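Long-range contacts in thioesterase (Streptomyces coelicolor, PDB 3QMW), which probably hydrolyses thioesters in the prodiginine biosynthetic pathway, with an alpha/beta hydrolase fold: residues P37-T42 with H104-L109; A123-H128 with D200-A205. All coordinates share one frame; numbering follows the deposited sequence.

Contact 1: P37-T42 with H104-L109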
loop_
_atom_site.group_PDB
_atom_site.type_symbol
_atom_site.label_atom_id
_atom_site.label_comp_id
_atom_site.label_asym_id
_atom_site.label_seq_id
_atom_site.Cartn_x
_atom_site.Cartn_y
_atom_site.Cartn_z
ATOM N N PRO D 37 8.304 18.152 0.502
ATOM C CA PRO D 37 6.959 18.660 0.731
ATOM C C PRO D 37 6.496 19.663 -0.298
ATOM O O PRO D 37 7.235 20.034 -1.203
ATOM C CB PRO D 37 7.062 19.342 2.106
ATOM C CG PRO D 37 8.356 18.897 2.683
ATOM C CD PRO D 37 9.240 18.685 1.508
ATOM N N TYR D 38 5.254 20.087 -0.146
ATOM C CA TYR D 38 4.679 21.061 -1.048
ATOM C C TYR D 38 5.088 22.443 -0.578
ATOM O O TYR D 38 5.696 22.596 0.499
ATOM C CB TYR D 38 3.149 20.927 -1.128
ATOM C CG TYR D 38 2.455 20.709 0.196
ATOM C CD1 TYR D 38 2.017 19.439 0.573
ATOM C CD2 TYR D 38 2.230 21.760 1.067
ATOM C CE1 TYR D 38 1.373 19.227 1.798
ATOM C CE2 TYR D 38 1.598 21.560 2.285
ATOM C CZ TYR D 38 1.173 20.288 2.647
ATOM O OH TYR D 38 0.554 20.080 3.856
ATOM N N ALA D 39 4.762 23.435 -1.404
ATOM C CA ALA D 39 4.988 24.835 -1.087
ATOM C C ALA D 39 4.337 25.167 0.225
ATOM O O ALA D 39 3.128 25.025 0.360
ATOM C CB ALA D 39 4.413 25.726 -2.170
ATOM N N GLY D 40 5.146 25.620 1.181
ATOM C CA GLY D 40 4.667 26.072 2.491
ATOM C C GLY D 40 4.581 24.921 3.481
ATOM O O GLY D 40 4.099 25.095 4.613
ATOM N N GLY D 41 5.064 23.756 3.050
ATOM C CA GLY D 41 4.887 22.523 3.784
ATOM C C GLY D 41 6.080 22.220 4.642
ATOM O O GLY D 41 7.099 22.890 4.578
ATOM N N THR D 42 5.935 21.190 5.451
ATOM C CA THR D 42 6.968 20.770 6.379
ATOM C C THR D 42 7.046 19.250 6.304
ATOM O O THR D 42 6.365 18.644 5.489
ATOM C CB THR D 42 6.631 21.251 7.803
ATOM O OG1 THR D 42 5.524 20.506 8.334
ATOM C CG2 THR D 42 6.269 22.735 7.777
ATOM N N HIS D 104 5.858 16.213 -3.888
ATOM C CA HIS D 104 4.530 16.598 -4.245
ATOM C C HIS D 104 4.513 18.054 -4.592
ATOM O O HIS D 104 4.879 18.857 -3.810
ATOM C CB HIS D 104 3.585 16.357 -3.086
ATOM C CG HIS D 104 2.186 16.800 -3.351
ATOM N ND1 HIS D 104 1.390 16.207 -4.289
ATOM C CD2 HIS D 104 1.434 17.762 -2.789
ATOM C CE1 HIS D 104 0.224 16.804 -4.324
ATOM N NE2 HIS D 104 0.227 17.756 -3.424
ATOM N N SER D 105 4.032 18.406 -5.762
ATOM C CA SER D 105 3.954 19.799 -6.106
ATOM C C SER D 105 5.353 20.403 -6.088
ATOM O O SER D 105 6.244 19.898 -6.686
ATOM C CB SER D 105 3.022 20.501 -5.148
ATOM O OG SER D 105 2.540 21.689 -5.704
ATOM N N MET D 106 5.512 21.536 -5.456
ATOM C CA MET D 106 6.790 22.171 -5.393
ATOM C C MET D 106 7.863 21.152 -5.121
ATOM O O MET D 106 8.946 21.274 -5.626
ATOM C CB MET D 106 6.779 23.303 -4.381
ATOM C CG MET D 106 8.037 24.081 -4.258
ATOM S SD MET D 106 9.102 23.346 -3.062
ATOM C CE MET D 106 9.915 24.729 -2.407
ATOM N N GLY D 107 7.563 20.177 -4.281
ATOM C CA GLY D 107 8.459 19.052 -4.009
ATOM C C GLY D 107 8.807 18.219 -5.235
ATOM O O GLY D 107 9.899 17.675 -5.325
ATOM N N ALA D 108 7.871 18.099 -6.169
ATOM C CA ALA D 108 8.104 17.388 -7.428
ATOM C C ALA D 108 9.142 18.111 -8.279
ATOM O O ALA D 108 10.147 17.522 -8.700
ATOM C CB ALA D 108 6.817 17.278 -8.207
ATOM N N LEU D 109 8.882 19.389 -8.536
ATOM C CA LEU D 109 9.807 20.242 -9.282
ATOM C C LEU D 109 11.175 20.207 -8.618
ATOM O O LEU D 109 12.183 20.041 -9.294
ATOM C CB LEU D 109 9.265 21.686 -9.377
ATOM C CG LEU D 109 10.018 22.696 -10.269
ATOM C CD1 LEU D 109 10.497 22.083 -11.580
ATOM C CD2 LEU D 109 9.164 23.915 -10.542
HETATM O O HOH W 1 3.364 23.764 -4.417
#
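Y38 turns CG in between its backbone N and carbonyl carbon (chi1 43°), H104 sets CG anti to its own backbone N (chi1 177°), and with these two torsions Y38 CD1 comes to 3.8 Å from H104 CD2. This is the heart of an alpha/beta hydrolase: the loop after strand 31-36 faces what is very probably the nucleophile elbow, the sharp turn between strand 99-104 and helix 106-120. S105, the likely nucleophile, has the positive phi (60°) expected at that turn, and its OG is hydrogen-bonded to H239, consistent with a Ser-His-Asp triad completed by D211.

The tyrosine carbon meets the imidazole at its edge, near the ring plane, and the two side chains cross obliquely. Bonds from ND1 to S132 OG and from NE2 to the carbonyl of H239 are likely to hold the H104 ring in this orientation. Next to the ring pair, Y38 CB packs on S105 CB at 4.0 Å, and Y38 CA directs a CH...O contact at the carbonyl O of H104 (3.5 Å).

Further along, A39 CB lies against M106 CB at 4.0 Å, with helix 178-189 touching both side chains. At G107 the two backbones run close, and a CB there would probably collide with P37 O. The backbone N of A39 lies where alpha/beta hydrolases commonly build the oxyanion hole. Here a water takes a weak hydrogen bond from A39 N at 3.3 Å and pairs with S105 OG at 2.6 Å.

Contact 2: A123-H128 with D200-A205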
loop_
_atom_site.group_PDB
_atom_site.type_symbol
_atom_site.label_atom_id
_atom_site.label_comp_id
_atom_site.label_asym_id
_atom_site.label_seq_id
_atom_site.Cartn_x
_atom_site.Cartn_y
_atom_site.Cartn_z
ATOM N N ALA D 123 26.940 11.581 -8.945
ATOM C CA ALA D 123 26.544 10.822 -7.759
ATOM C C ALA D 123 25.785 9.562 -8.172
ATOM O O ALA D 123 25.108 9.578 -9.201
ATOM C CB ALA D 123 25.678 11.678 -6.861
ATOM N N PRO D 124 25.881 8.473 -7.371
ATOM C CA PRO D 124 25.187 7.222 -7.713
ATOM C C PRO D 124 23.697 7.467 -7.945
ATOM O O PRO D 124 23.022 7.974 -7.055
ATOM C CB PRO D 124 25.409 6.333 -6.483
ATOM C CG PRO D 124 26.565 6.926 -5.759
ATOM C CD PRO D 124 26.553 8.389 -6.059
ATOM N N ARG D 125 23.196 7.115 -9.130
ATOM C CA ARG D 125 21.865 7.553 -9.565
ATOM C C ARG D 125 20.734 6.844 -8.803
ATOM O O ARG D 125 20.961 5.787 -8.199
ATOM C CB ARG D 125 21.708 7.389 -11.091
ATOM C CG ARG D 125 20.966 6.127 -11.594
ATOM C CD ARG D 125 20.154 6.473 -12.856
ATOM N NE ARG D 125 19.751 5.305 -13.646
ATOM C CZ ARG D 125 18.742 4.480 -13.353
ATOM N NH1 ARG D 125 18.001 4.654 -12.259
ATOM N NH2 ARG D 125 18.476 3.459 -14.165
ATOM N N PRO D 126 19.512 7.423 -8.841
ATOM C CA PRO D 126 18.399 6.954 -8.023
ATOM C C PRO D 126 17.663 5.771 -8.633
ATOM O O PRO D 126 17.764 5.533 -9.837
ATOM C CB PRO D 126 17.473 8.170 -7.990
ATOM C CG PRO D 126 17.642 8.770 -9.328
ATOM C CD PRO D 126 19.091 8.543 -9.708
ATOM N N ARG D 127 16.913 5.061 -7.796
ATOM C CA ARG D 127 16.168 3.871 -8.215
ATOM C C ARG D 127 14.888 4.257 -8.923
ATOM O O ARG D 127 14.515 3.639 -9.917
ATOM C CB ARG D 127 15.827 2.991 -7.007
ATOM C CG ARG D 127 17.053 2.457 -6.266
ATOM C CD ARG D 127 17.646 1.234 -6.963
ATOM N NE ARG D 127 19.103 1.142 -6.791
ATOM C CZ ARG D 127 20.017 1.618 -7.645
ATOM N NH1 ARG D 127 19.659 2.248 -8.767
ATOM N NH2 ARG D 127 21.315 1.464 -7.369
ATOM N N HIS D 128 14.218 5.283 -8.405
ATOM C CA HIS D 128 12.923 5.703 -8.928
ATOM C C HIS D 128 12.698 7.180 -8.653
ATOM O O HIS D 128 13.323 7.750 -7.773
ATOM C CB HIS D 128 11.808 4.879 -8.271
ATOM C CG HIS D 128 10.701 4.517 -9.205
ATOM N ND1 HIS D 128 10.600 3.272 -9.779
ATOM C CD2 HIS D 128 9.663 5.241 -9.690
ATOM C CE1 HIS D 128 9.543 3.239 -10.571
ATOM N NE2 HIS D 128 8.957 4.421 -10.534
ATOM N N ASP D 200 17.842 8.931 -16.940
ATOM C CA ASP D 200 17.828 7.494 -17.243
ATOM C C ASP D 200 17.016 6.666 -16.236
ATOM O O ASP D 200 16.651 5.519 -16.531
ATOM C CB ASP D 200 19.257 6.944 -17.341
ATOM C CG ASP D 200 20.036 7.528 -18.516
ATOM O OD1 ASP D 200 19.408 7.891 -19.542
ATOM O OD2 ASP D 200 21.286 7.611 -18.413
ATOM N N CYS D 201 16.744 7.232 -15.058
ATOM C CA CYS D 201 15.965 6.524 -14.031
ATOM C C CYS D 201 14.478 6.486 -14.404
ATOM O O CYS D 201 14.012 7.316 -15.195
ATOM C CB CYS D 201 16.146 7.165 -12.645
ATOM S SG CYS D 201 15.159 8.665 -12.373
ATOM N N PRO D 202 13.736 5.511 -13.845
ATOM C CA PRO D 202 12.314 5.372 -14.118
ATOM C C PRO D 202 11.466 6.308 -13.265
ATOM O O PRO D 202 11.775 6.547 -12.099
ATOM C CB PRO D 202 12.039 3.908 -13.776
ATOM C CG PRO D 202 13.012 3.585 -12.725
ATOM C CD PRO D 202 14.236 4.414 -12.997
ATOM N N THR D 203 10.393 6.808 -13.861
ATOM C CA THR D 203 9.612 7.888 -13.290
ATOM C C THR D 203 8.150 7.498 -13.185
ATOM O O THR D 203 7.596 6.920 -14.113
ATOM C CB THR D 203 9.755 9.153 -14.168
ATOM O OG1 THR D 203 11.063 9.695 -13.987
ATOM C CG2 THR D 203 8.716 10.215 -13.818
ATOM N N THR D 204 7.533 7.817 -12.051
ATOM C CA THR D 204 6.106 7.612 -11.867
ATOM C C THR D 204 5.452 8.920 -11.426
ATOM O O THR D 204 5.907 9.553 -10.477
ATOM C CB THR D 204 5.829 6.534 -10.824
ATOM O OG1 THR D 204 6.776 5.466 -10.967
ATOM C CG2 THR D 204 4.399 6.009 -10.979
ATOM N N ALA D 205 4.388 9.318 -12.122
ATOM C CA ALA D 205 3.734 10.590 -11.868
ATOM C C ALA D 205 2.261 10.399 -11.524
ATOM O O ALA D 205 1.559 9.634 -12.178
ATOM C CB ALA D 205 3.880 11.509 -13.068
#
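H128 lays its imidazole against the ring of P202: P202 CG sits over the ring face, 4.2 Å from the centroid, in a CH-pi contact. The carbonyl O of P202 lies over the same face, 3.4 Å from the ring plane and displaced toward the rim. Although CB of H128 sets off away from 200-205, chi1 of -142° swings the ring back along that segment, so NE2 meets T204 OG1. NE2 donates to this hydroxyl at the ring edge, near its plane, with an N-H...O angle of 145°; the modelled length of 2.5 Å is very short and its exact value doubtful. T204 OG1 is also hydrogen-bonded to E258, and H128 stacks on F130, so bonding at the tip and stacking together probably fix the ring's rotation. An alanine here would probably leave T204 OG1 without its nitrogen donor and open a gap beside P202 CG.

At the other end, the guanidinium of R125 lies flat over the backbone of the opposing segment, with C201 CA 3.3 Å from its plane and D200 O over the same face. NH1 presses close to C201 CB at 3.1 Å and turns back to the carbonyl O of P126 in a weak hydrogen bond of 2.6 Å. Deeper in, P126 CG packs on C201 SG at 3.9 Å, while R127 O touches P202 CG at 3.2 Å. Backbone hydrogen bonds join R127 to Y99, H128 to L101 and P202 to L129. The two segments thus pack where neighbouring strands enter the central parallel sheet of the alpha/beta hydrolase fold.

How the contacts relate
The two contacts sit at opposite ends of the parallel sheet's strands, contact 1 where strands 31-36 and 99-104 end and contact 2 where strands 129-132 and 203-208 begin. Their centres are 19 Å apart and their nearest atoms about 8 Å apart, without touching. Contact 1 holds the likely nucleophile, in the active site where a PEG molecule is bound in this crystal. Helix 106-120 then carries the chain back along the sheet to contact 2, at the entry to strand 129-132, a beta-alpha-beta connection. Contact 2 thus lies at the other end of the strands from the likely catalytic residues, about 15 Å from the chain centre, against about 5 Å for contact 1.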